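Prephenate dehydratase (Arthrobacter aurescens, PDB 3MWB) binds L-phenylalanine and probably converts prephenate to phenylpyruvate, releasing carbon dioxide and water, in phenylalanine biosynthesis. Local coordinates at residues E45-G50 and Q78-I83; A55-E60 and T68-A73; V100-I105 and N168-D173; A139-L144 and E152-A157. All coordinates share one frame; numbering follows the deposited sequence.

Contact 1 of 4, residues E45-G50 and Q78-I83; sequences ERVRAG and QELRII
Arg48, in the last turn of helix 40-48, reaches across to Gln78 and Leu80 on the chain leading into strand 81-89, a strand of the first mixed sheet, which also holds 54-60 and 181-188, in the periplasmic-binding-protein-like fold of the dehydratase region. The tight part is built round the buried Leu80. Leu80 CD1 lies over one face of the Arg48 guanidinium, offset toward the rim and 3.6 Å from Arg48 CZ. Leu80 CD2 packs on Arg48 CG at 3.8 Å; from Leu80 CD2 to Val47 CG1 is 4.1 Å. Gln78 O sits at the guanidinium edge, in its plane, where Arg48 NH2 donates to it at 3.2 Å and Arg48 NE adds a weak bond. NH2 also bonds to Ala73 O, and two carbonyls thus fix the rotation of the group. An alanine here removes these donors, and would probably leave Ala73 O without its mate and Leu80 CD1 without the flat surface it rests on. The other side is looser. Gln78 is exposed, and its chain bends at chi2 (-75°), leading the amide away from the helix, which itself ends in a Schellman motif at Gly50. A single water links the two there, donating to Arg48 O at 2.8 Å and accepting from Gln78 NE2 at 3.1 Å.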
loop_
_atom_site.group_PDB
_atom_site.type_symbol
_atom_site.label_atom_id
_atom_site.label_comp_id
_atom_site.label_asym_id
_atom_site.label_seq_id
_atom_site.Cartn_x
_atom_site.Cartn_y
_atom_site.Cartn_z
ATOM N N GLU A 45 22.317 -3.058 32.357
ATOM C CA GLU A 45 22.948 -4.291 32.776
ATOM C C GLU A 45 22.522 -4.627 34.200
ATOM O O GLU A 45 22.147 -5.764 34.487
ATOM C CB GLU A 45 24.438 -4.057 32.783
ATOM C CG GLU A 45 25.276 -5.177 32.374
ATOM C CD GLU A 45 26.688 -4.695 32.134
ATOM O OE1 GLU A 45 27.560 -4.966 32.991
ATOM O OE2 GLU A 45 26.910 -4.007 31.105
ATOM N N ARG A 46 22.565 -3.631 35.083
ATOM C CA ARG A 46 22.221 -3.861 36.485
ATOM C C ARG A 46 20.771 -4.340 36.618
ATOM O O ARG A 46 20.481 -5.250 37.402
ATOM C CB ARG A 46 22.498 -2.616 37.353
ATOM N N VAL A 47 19.874 -3.759 35.827
ATOM C CA VAL A 47 18.469 -4.167 35.814
ATOM C C VAL A 47 18.344 -5.611 35.303
ATOM O O VAL A 47 17.719 -6.465 35.939
ATOM C CB VAL A 47 17.594 -3.198 34.934
ATOM C CG1 VAL A 47 16.192 -3.729 34.774
ATOM C CG2 VAL A 47 17.576 -1.782 35.547
ATOM N N ARG A 48 18.958 -5.872 34.154
ATOM C CA ARG A 48 18.966 -7.218 33.568
ATOM C C ARG A 48 19.500 -8.307 34.521
ATOM O O ARG A 48 18.974 -9.422 34.537
ATOM C CB ARG A 48 19.744 -7.207 32.258
ATOM C CG ARG A 48 19.002 -6.479 31.159
ATOM C CD ARG A 48 19.910 -6.002 30.033
ATOM N NE ARG A 48 19.159 -5.974 28.779
ATOM C CZ ARG A 48 19.450 -5.198 27.736
ATOM N NH1 ARG A 48 20.469 -4.359 27.795
ATOM N NH2 ARG A 48 18.707 -5.258 26.637
ATOM N N ALA A 49 20.527 -7.975 35.306
ATOM C CA ALA A 49 21.164 -8.910 36.235
ATOM C C ALA A 49 20.361 -9.157 37.506
ATOM O O ALA A 49 20.752 -9.982 38.331
ATOM C CB ALA A 49 22.588 -8.439 36.596
ATOM N N GLY A 50 19.255 -8.446 37.675
ATOM C CA GLY A 50 18.435 -8.625 38.876
ATOM C C GLY A 50 18.840 -7.760 40.058
ATOM O O GLY A 50 18.361 -7.981 41.162
ATOM N N GLN A 78 18.830 -9.301 26.788
ATOM C CA GLN A 78 17.750 -9.683 27.677
ATOM C C GLN A 78 16.529 -8.780 27.497
ATOM O O GLN A 78 16.664 -7.576 27.284
ATOM C CB GLN A 78 18.243 -9.688 29.134
ATOM C CG GLN A 78 19.466 -10.601 29.400
ATOM C CD GLN A 78 19.121 -12.083 29.428
ATOM O OE1 GLN A 78 19.474 -12.836 28.510
ATOM N NE2 GLN A 78 18.450 -12.520 30.495
ATOM N N GLU A 79 15.343 -9.370 27.556
ATOM C CA GLU A 79 14.097 -8.611 27.442
ATOM C C GLU A 79 13.989 -7.508 28.512
ATOM O O GLU A 79 14.379 -7.692 29.675
ATOM C CB GLU A 79 12.898 -9.562 27.534
ATOM N N LEU A 80 13.473 -6.359 28.095
ATOM C CA LEU A 80 13.217 -5.230 28.985
ATOM C C LEU A 80 11.865 -4.611 28.656
ATOM O O LEU A 80 11.343 -4.806 27.548
ATOM C CB LEU A 80 14.293 -4.175 28.788
ATOM C CG LEU A 80 15.713 -4.434 29.262
ATOM C CD1 LEU A 80 16.585 -3.302 28.747
ATOM C CD2 LEU A 80 15.801 -4.528 30.771
ATOM N N ARG A 81 11.318 -3.841 29.597
ATOM C CA ARG A 81 10.080 -3.093 29.364
ATOM C C ARG A 81 10.167 -1.659 29.867
ATOM O O ARG A 81 10.560 -1.410 30.985
ATOM C CB ARG A 81 8.887 -3.755 30.051
ATOM C CG ARG A 81 8.664 -5.216 29.660
ATOM C CD ARG A 81 8.136 -5.372 28.218
ATOM N NE ARG A 81 7.969 -6.786 27.897
ATOM C CZ ARG A 81 6.935 -7.523 28.296
ATOM N NH1 ARG A 81 5.962 -6.972 29.016
ATOM N NH2 ARG A 81 6.871 -8.811 27.966
ATOM N N ILE A 82 9.746 -0.725 29.028
ATOM C CA ILE A 82 9.490 0.628 29.475
ATOM C C ILE A 82 8.227 0.634 30.336
ATOM O O ILE A 82 7.157 0.235 29.880
ATOM C CB ILE A 82 9.303 1.573 28.270
ATOM C CG1 ILE A 82 10.596 1.608 27.443
ATOM C CG2 ILE A 82 8.899 2.982 28.755
ATOM C CD1 ILE A 82 10.435 2.206 25.999
ATOM N N ILE A 83 8.350 1.094 31.576
ATOM C CA ILE A 83 7.198 1.188 32.482
ATOM C C ILE A 83 6.709 2.634 32.691
ATOM O O ILE A 83 5.614 2.857 33.196
ATOM C CB ILE A 83 7.523 0.539 33.834
ATOM C CG1 ILE A 83 8.623 1.323 34.571
ATOM C CG2 ILE A 83 7.965 -0.913 33.624
ATOM C CD1 ILE A 83 8.974 0.724 35.998
HETATM O O HOH W 1 17.435 -10.242 32.307
#

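Contact 2 of 4, residues A55-E60 and T68-A73; sequences AMVPIE and TATLDA
Strand 54-60 and helix 67-73 belong to a beta-alpha-beta crossover from strand 54-60 to strand 81-89; Thr70 meets the first strand at Val57 and Pro58, and Leu71 meets it at Ile59. The two short axes pass 7.3 Å apart at 103°, with the helix running across the strand. Thr70 OG1 donates to Pro58 O at 2.7 Å, approaching almost in line with the carbonyl bond (C=O...donor angle 161°). At chi1 -69° the hydroxyl stands beside the backbone N, where Gly66 O of the preceding turn is a second hydrogen-bond partner, and one proton has two carbonyls to serve. The methyl branch, Thr70 CG2, packs at 3.9 Å on Val57 CG2. A valine in place of Thr70 has no hydroxyl, and Pro58 O would probably be left without that partner in a buried contact. Beyond the threonine the contact is apolar: Leu71 CD2 touches Ile59 CG1 at 3.7 Å, the two side chains meeting at about a right angle. A classic beta bulge sets Ile59 and Glu60 opposite the single residue Arg183. Around the pair, strands 8-12 and 181-188 flank the strand in the sheet, helix 40-48 packs against Ala55, Thr70 and Ala73, and Leu71 continues onto Arg232 and Glu234 of strand 230-237.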
loop_
_atom_site.group_PDB
_atom_site.type_symbol
_atom_site.label_atom_id
_atom_site.label_comp_id
_atom_site.label_asym_id
_atom_site.label_seq_id
_atom_site.Cartn_x
_atom_site.Cartn_y
_atom_site.Cartn_z
ATOM N N ALA A 55 15.855 1.312 35.391
ATOM C CA ALA A 55 16.939 2.189 34.989
ATOM C C ALA A 55 16.352 3.389 34.255
ATOM O O ALA A 55 15.517 3.212 33.381
ATOM C CB ALA A 55 17.896 1.444 34.077
HETATM N N MSE A 56 16.784 4.595 34.622
HETATM C CA MSE A 56 16.312 5.820 34.003
HETATM C C MSE A 56 17.326 6.306 32.967
HETATM O O MSE A 56 18.443 6.711 33.316
HETATM C CB MSE A 56 16.070 6.907 35.051
HETATM C CG MSE A 56 15.429 8.185 34.483
HETATM SE SE MSE A 56 13.565 7.907 33.853
HETATM C CE MSE A 56 12.548 7.881 35.515
ATOM N N VAL A 57 16.924 6.268 31.699
ATOM C CA VAL A 57 17.835 6.584 30.609
ATOM C C VAL A 57 17.185 7.532 29.615
ATOM O O VAL A 57 15.967 7.477 29.424
ATOM C CB VAL A 57 18.354 5.295 29.910
ATOM C CG1 VAL A 57 19.184 4.443 30.891
ATOM C CG2 VAL A 57 17.197 4.461 29.319
ATOM N N PRO A 58 17.988 8.405 28.970
ATOM C CA PRO A 58 17.403 9.354 28.026
ATOM C C PRO A 58 17.101 8.678 26.695
ATOM O O PRO A 58 17.790 7.725 26.308
ATOM C CB PRO A 58 18.513 10.387 27.841
ATOM C CG PRO A 58 19.789 9.609 28.008
ATOM C CD PRO A 58 19.471 8.458 28.962
ATOM N N ILE A 59 16.088 9.178 25.991
ATOM C CA ILE A 59 15.743 8.623 24.683
ATOM C C ILE A 59 15.548 9.676 23.602
ATOM O O ILE A 59 15.509 9.334 22.424
ATOM C CB ILE A 59 14.512 7.662 24.737
ATOM C CG1 ILE A 59 14.458 6.833 23.431
ATOM C CG2 ILE A 59 13.221 8.456 25.039
ATOM C CD1 ILE A 59 13.530 5.627 23.389
ATOM N N GLU A 60 15.426 10.945 23.994
ATOM C CA GLU A 60 15.381 12.055 23.033
ATOM C C GLU A 60 15.845 13.378 23.671
ATOM O O GLU A 60 15.433 13.718 24.779
ATOM C CB GLU A 60 13.971 12.206 22.425
ATOM C CG GLU A 60 13.826 13.323 21.384
ATOM C CD GLU A 60 14.156 12.917 19.928
ATOM O OE1 GLU A 60 14.389 11.716 19.656
ATOM O OE2 GLU A 60 14.164 13.814 19.035
ATOM N N THR A 68 21.622 7.574 21.481
ATOM C CA THR A 68 21.906 6.431 20.600
ATOM C C THR A 68 22.263 5.170 21.402
ATOM O O THR A 68 21.849 4.069 21.050
ATOM C CB THR A 68 23.008 6.746 19.613
ATOM O OG1 THR A 68 24.090 7.393 20.314
ATOM C CG2 THR A 68 22.457 7.669 18.519
ATOM N N ALA A 69 23.010 5.337 22.485
ATOM C CA ALA A 69 23.284 4.206 23.368
ATOM C C ALA A 69 21.978 3.527 23.801
ATOM O O ALA A 69 21.883 2.302 23.808
ATOM C CB ALA A 69 24.094 4.634 24.585
ATOM N N THR A 70 20.986 4.325 24.170
ATOM C CA THR A 70 19.717 3.804 24.655
ATOM C C THR A 70 18.991 2.994 23.582
ATOM O O THR A 70 18.532 1.892 23.838
ATOM C CB THR A 70 18.803 4.935 25.136
ATOM O OG1 THR A 70 19.348 5.500 26.335
ATOM C CG2 THR A 70 17.400 4.408 25.397
ATOM N N LEU A 71 18.926 3.551 22.378
ATOM C CA LEU A 71 18.223 2.944 21.259
ATOM C C LEU A 71 18.856 1.618 20.876
ATOM O O LEU A 71 18.154 0.674 20.544
ATOM C CB LEU A 71 18.213 3.896 20.058
ATOM C CG LEU A 71 17.503 5.234 20.266
ATOM C CD1 LEU A 71 17.674 6.097 19.014
ATOM C CD2 LEU A 71 16.029 5.006 20.573
ATOM N N ASP A 72 20.179 1.532 20.953
ATOM C CA ASP A 72 20.850 0.278 20.607
ATOM C C ASP A 72 20.703 -0.734 21.743
ATOM O O ASP A 72 20.471 -1.929 21.499
ATOM C CB ASP A 72 22.317 0.543 20.247
ATOM C CG ASP A 72 22.463 1.230 18.895
ATOM O OD1 ASP A 72 21.458 1.282 18.145
ATOM O OD2 ASP A 72 23.576 1.699 18.568
ATOM N N ALA A 73 20.806 -0.256 22.977
ATOM C CA ALA A 73 20.821 -1.168 24.141
ATOM C C ALA A 73 19.502 -1.936 24.323
ATOM O O ALA A 73 19.504 -3.140 24.641
ATOM C CB ALA A 73 21.178 -0.408 25.404
#

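Contact 3 of 4, residues V100-I105 and N168-D173; sequences VELSDI and NVLAED
The backbones stay well apart, the nearest CA atoms, those of Glu101 and Leu170, being 7.3 Å from each other where segment 168-173 turns a corner at Leu170. Segment 100-105 carries a short 3-10 turn at residues 102-104, closed by a backbone bond from Asp104 N to Glu101 O. The carboxylate of Asp104 closes the turn a second time: Asp104 OD2 receives Glu101 N at 3.0 Å in a nearly straight bond (168°), met on its anti side and somewhat out of plane. Into the loop braced in this way goes the side chain of Leu170, which carries most of the contact. Leu170 CD1 rests against Val100 O at 3.3 Å, and Leu170 CD2 meets Ile105 CD1 tip to tip at 3.8 Å. Leu102 comes alongside, sliding past in the opposite direction, with Leu102 CD1 4.0 Å from Leu170 CG. Leu170 has chi1 at -113°, away from a staggered position, and in this conformation both methyls lie near Val100 O. On the polar side, a water joins the two segments, donating to Val100 O at 2.8 Å and accepting from Asn168 ND2 at 3.2 Å. Leu170 also packs on Leu94 and Ala96 of strand 93-96, while Leu102 touches Leu126. Strand 168-171 is an outermost strand of the second mixed sheet. Leu170 lies against the connection between strands 93-96 and 107-110 just where this edge strand, pairing with strand 93-96, forms a classic beta bulge, Leu170 and Ala171 together standing across from Leu94.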
loop_
_atom_site.group_PDB
_atom_site.type_symbol
_atom_site.label_atom_id
_atom_site.label_comp_id
_atom_site.label_asym_id
_atom_site.label_seq_id
_atom_site.Cartn_x
_atom_site.Cartn_y
_atom_site.Cartn_z
ATOM N N VAL A 100 33.600 34.984 42.134
ATOM C CA VAL A 100 33.824 35.096 40.695
ATOM C C VAL A 100 32.624 35.788 40.034
ATOM O O VAL A 100 31.469 35.403 40.249
ATOM C CB VAL A 100 34.128 33.711 40.037
ATOM C CG1 VAL A 100 34.480 33.869 38.559
ATOM C CG2 VAL A 100 35.278 33.005 40.774
ATOM N N GLU A 101 32.907 36.826 39.252
ATOM C CA GLU A 101 31.865 37.595 38.572
ATOM C C GLU A 101 31.977 37.396 37.065
ATOM O O GLU A 101 32.948 36.814 36.595
ATOM C CB GLU A 101 31.989 39.085 38.927
ATOM C CG GLU A 101 32.139 39.379 40.422
ATOM C CD GLU A 101 30.826 39.334 41.195
ATOM O OE1 GLU A 101 29.892 38.609 40.781
ATOM O OE2 GLU A 101 30.731 40.029 42.234
ATOM N N LEU A 102 30.989 37.883 36.316
ATOM C CA LEU A 102 30.976 37.784 34.847
ATOM C C LEU A 102 32.284 38.220 34.175
ATOM O O LEU A 102 32.812 37.510 33.321
ATOM C CB LEU A 102 29.791 38.570 34.267
ATOM C CG LEU A 102 28.496 37.827 33.928
ATOM C CD1 LEU A 102 27.840 37.182 35.154
ATOM C CD2 LEU A 102 27.513 38.775 33.233
ATOM N N SER A 103 32.801 39.379 34.573
ATOM C CA SER A 103 34.074 39.898 34.052
ATOM C C SER A 103 35.274 38.962 34.269
ATOM O O SER A 103 36.272 39.063 33.554
ATOM C CB SER A 103 34.372 41.277 34.643
ATOM O OG SER A 103 34.192 41.275 36.046
ATOM N N ASP A 104 35.169 38.053 35.236
ATOM C CA ASP A 104 36.262 37.115 35.550
ATOM C C ASP A 104 36.298 35.837 34.708
ATOM O O ASP A 104 37.198 35.016 34.887
ATOM C CB ASP A 104 36.228 36.723 37.028
ATOM C CG ASP A 104 36.379 37.902 37.951
ATOM O OD1 ASP A 104 37.270 38.751 37.711
ATOM O OD2 ASP A 104 35.608 37.972 38.932
ATOM N N ILE A 105 35.334 35.662 33.799
ATOM C CA ILE A 105 35.198 34.410 33.037
ATOM C C ILE A 105 35.821 34.477 31.639
ATOM O O ILE A 105 35.382 35.260 30.782
ATOM C CB ILE A 105 33.720 33.989 32.917
ATOM C CG1 ILE A 105 33.123 33.730 34.303
ATOM C CG2 ILE A 105 33.581 32.754 31.997
ATOM C CD1 ILE A 105 31.606 33.637 34.313
ATOM N N ASN A 168 28.058 28.723 42.984
ATOM C CA ASN A 168 27.218 29.901 43.008
ATOM C C ASN A 168 26.595 30.090 41.642
ATOM O O ASN A 168 27.284 29.946 40.633
ATOM C CB ASN A 168 28.064 31.128 43.350
ATOM C CG ASN A 168 27.228 32.377 43.509
ATOM O OD1 ASN A 168 26.272 32.387 44.284
ATOM N ND2 ASN A 168 27.577 33.437 42.774
ATOM N N VAL A 169 25.299 30.404 41.615
ATOM C CA VAL A 169 24.588 30.661 40.364
ATOM C C VAL A 169 24.839 32.102 39.895
ATOM O O VAL A 169 24.397 33.069 40.532
ATOM C CB VAL A 169 23.062 30.399 40.482
ATOM C CG1 VAL A 169 22.368 30.714 39.150
ATOM C CG2 VAL A 169 22.785 28.950 40.893
ATOM N N LEU A 170 25.556 32.237 38.785
ATOM C CA LEU A 170 25.839 33.552 38.211
ATOM C C LEU A 170 24.738 34.036 37.278
ATOM O O LEU A 170 24.470 35.221 37.215
ATOM C CB LEU A 170 27.179 33.546 37.476
ATOM C CG LEU A 170 28.347 34.378 38.017
ATOM C CD1 LEU A 170 28.335 34.580 39.547
ATOM C CD2 LEU A 170 29.673 33.785 37.537
ATOM N N ALA A 171 24.136 33.112 36.530
ATOM C CA ALA A 171 23.037 33.444 35.626
ATOM C C ALA A 171 22.006 32.318 35.582
ATOM O O ALA A 171 22.380 31.136 35.524
ATOM C CB ALA A 171 23.569 33.714 34.236
ATOM N N GLU A 172 20.724 32.699 35.601
ATOM C CA GLU A 172 19.589 31.760 35.581
ATOM C C GLU A 172 18.920 31.664 34.209
ATOM O O GLU A 172 18.780 32.680 33.512
ATOM C CB GLU A 172 18.533 32.195 36.599
ATOM C CG GLU A 172 18.764 31.693 38.004
ATOM C CD GLU A 172 17.690 32.175 38.990
ATOM O OE1 GLU A 172 17.232 33.351 38.926
ATOM O OE2 GLU A 172 17.296 31.358 39.836
ATOM N N ASP A 173 18.521 30.446 33.828
ATOM C CA ASP A 173 17.665 30.216 32.648
ATOM C C ASP A 173 18.277 30.816 31.371
ATOM O O ASP A 173 17.732 31.726 30.774
ATOM C CB ASP A 173 16.241 30.756 32.911
ATOM C CG ASP A 173 15.166 30.144 31.981
ATOM O OD1 ASP A 173 15.345 29.020 31.475
ATOM O OD2 ASP A 173 14.109 30.798 31.776
HETATM O O HOH W 2 30.526 33.127 41.530
#

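Contact 4 of 4, residues A139-L144 and E152-A157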
loop_
_atom_site.group_PDB
_atom_site.type_symbol
_atom_site.label_atom_id
_atom_site.label_comp_id
_atom_site.label_asym_id
_atom_site.label_seq_id
_atom_site.Cartn_x
_atom_site.Cartn_y
_atom_site.Cartn_z
ATOM N N ALA A 139 30.056 16.926 35.587
ATOM C CA ALA A 139 31.522 16.907 35.696
ATOM C C ALA A 139 32.119 18.300 35.501
ATOM O O ALA A 139 33.052 18.691 36.207
ATOM C CB ALA A 139 32.146 15.914 34.718
ATOM N N SER A 140 31.568 19.047 34.547
ATOM C CA SER A 140 31.997 20.411 34.305
ATOM C C SER A 140 31.799 21.251 35.554
ATOM O O SER A 140 32.707 21.986 35.955
ATOM C CB SER A 140 31.241 21.021 33.124
ATOM O OG SER A 140 31.718 20.478 31.911
ATOM N N ALA A 141 30.620 21.127 36.164
ATOM C CA ALA A 141 30.317 21.823 37.401
ATOM C C ALA A 141 31.256 21.414 38.540
ATOM O O ALA A 141 31.821 22.293 39.213
ATOM C CB ALA A 141 28.835 21.631 37.804
HETATM N N MSE A 142 31.409 20.102 38.754
HETATM C CA MSE A 142 32.253 19.554 39.827
HETATM C C MSE A 142 33.738 19.891 39.679
HETATM O O MSE A 142 34.462 19.998 40.680
HETATM C CB MSE A 142 32.072 18.031 39.951
HETATM C CG MSE A 142 30.655 17.603 40.343
HETATM SE SE MSE A 142 29.990 18.375 42.030
HETATM C CE MSE A 142 30.845 17.130 43.268
ATOM N N GLY A 143 34.187 20.050 38.435
ATOM C CA GLY A 143 35.562 20.452 38.140
ATOM C C GLY A 143 35.933 21.793 38.763
ATOM O O GLY A 143 37.090 22.020 39.105
ATOM N N LEU A 144 34.944 22.672 38.924
ATOM C CA LEU A 144 35.139 23.976 39.572
ATOM C C LEU A 144 35.518 23.911 41.061
ATOM O O LEU A 144 36.020 24.894 41.612
ATOM C CB LEU A 144 33.895 24.851 39.407
ATOM C CG LEU A 144 33.491 25.282 37.993
ATOM C CD1 LEU A 144 32.061 25.797 38.003
ATOM C CD2 LEU A 144 34.443 26.326 37.430
ATOM N N GLU A 152 36.586 28.769 34.395
ATOM C CA GLU A 152 36.110 29.613 35.499
ATOM C C GLU A 152 34.588 29.552 35.715
ATOM O O GLU A 152 34.081 29.997 36.748
ATOM C CB GLU A 152 36.588 31.063 35.328
ATOM C CG GLU A 152 38.101 31.232 35.123
ATOM C CD GLU A 152 38.510 31.112 33.658
ATOM O OE1 GLU A 152 37.783 31.628 32.781
ATOM O OE2 GLU A 152 39.553 30.491 33.380
ATOM N N ALA A 153 33.875 28.986 34.748
ATOM C CA ALA A 153 32.429 28.795 34.852
ATOM C C ALA A 153 31.991 27.466 34.226
ATOM O O ALA A 153 32.722 26.878 33.421
ATOM C CB ALA A 153 31.703 29.952 34.209
ATOM N N ALA A 154 30.809 26.992 34.625
ATOM C CA ALA A 154 30.188 25.812 34.015
ATOM C C ALA A 154 28.702 26.069 33.725
ATOM O O ALA A 154 28.082 26.939 34.334
ATOM C CB ALA A 154 30.365 24.583 34.899
ATOM N N ILE A 155 28.164 25.335 32.760
ATOM C CA ILE A 155 26.754 25.383 32.443
ATOM C C ILE A 155 26.194 24.022 32.790
ATOM O O ILE A 155 26.664 22.993 32.292
ATOM C CB ILE A 155 26.511 25.712 30.959
ATOM C CG1 ILE A 155 27.059 27.108 30.641
ATOM C CG2 ILE A 155 25.025 25.648 30.646
ATOM C CD1 ILE A 155 27.062 27.448 29.154
ATOM N N CYS A 156 25.195 24.027 33.665
ATOM C CA CYS A 156 24.707 22.799 34.251
ATOM C C CYS A 156 23.232 22.921 34.641
ATOM O O CYS A 156 22.597 23.943 34.362
ATOM C CB CYS A 156 25.553 22.476 35.480
ATOM S SG CYS A 156 25.491 23.784 36.709
ATOM N N ALA A 157 22.721 21.881 35.296
ATOM C CA ALA A 157 21.350 21.838 35.823
ATOM C C ALA A 157 21.190 22.628 37.122
ATOM O O ALA A 157 22.151 22.785 37.885
ATOM C CB ALA A 157 20.909 20.368 36.040
#
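Ala154 CB presses into the backbone of helix 137-143 between Ser140 and Ala141, lying 3.7 Å from Ser140 O and equally far from Ala141 N. So small a side chain lets strand and helix come close: the CA atoms of Ala141 and Ala154 are 5.2 Å apart. Leu144 covers the same methyl group from farther along the chain. Its CG is anti to the carbonyl carbon (chi1 -64°), and the two methyls divide the work, Leu144 CD1 touching Ala154 CB at 3.7 Å and Leu144 CD2 lying against Glu152 C at 3.7 Å. Helix 137-143 is the connecting helix of a beta-alpha-beta crossover, leaving strand 130-133 and returning through 153-156, parallel to it in the second mixed sheet with strand 107-110 between them. The short helix and strand axes accordingly run roughly antiparallel, at 149°. Toward the strand's end, Cys156 has SG placed between its backbone N and carbonyl carbon (chi1 59°), which brings SG to 4.1 Å from Ala141 CB; Cys156 CB is just as near. Ser140 CB also packs on Ala154, but its hydroxyl bonds to Ser109 OG and Ser136 O. Glu152 points away from the helix, and its OE1 receives the backbone N of both Lys106 and Arg107. Ala141 also lies about 4 Å, side chain to side chain, from Leu167, which binds magnesium in a structure of this protein although none is bound to this chain here.

Overall arrangement
From the N terminus, the loop closed by contact 1 brings the end of helix 40-48 against the start of strand 81-89. Contact 2 is nested within it, pairing strand 54-60 with helix 67-73, and the two touch where Arg48 meets Ala73. Both serve the first mixed sheet. In series after them, contact 3 closes a much longer loop from the 100-105 connection to edge strand 168-171, and contact 4 is nested inside that loop, joining helix 137-143 to strand 153-156. These two also touch, Ile105 packing on Glu152 and Ala153, and belong to the second mixed sheet. The centres of contacts 2 and 4 lie about 24 Å apart, and neither pair touches the other.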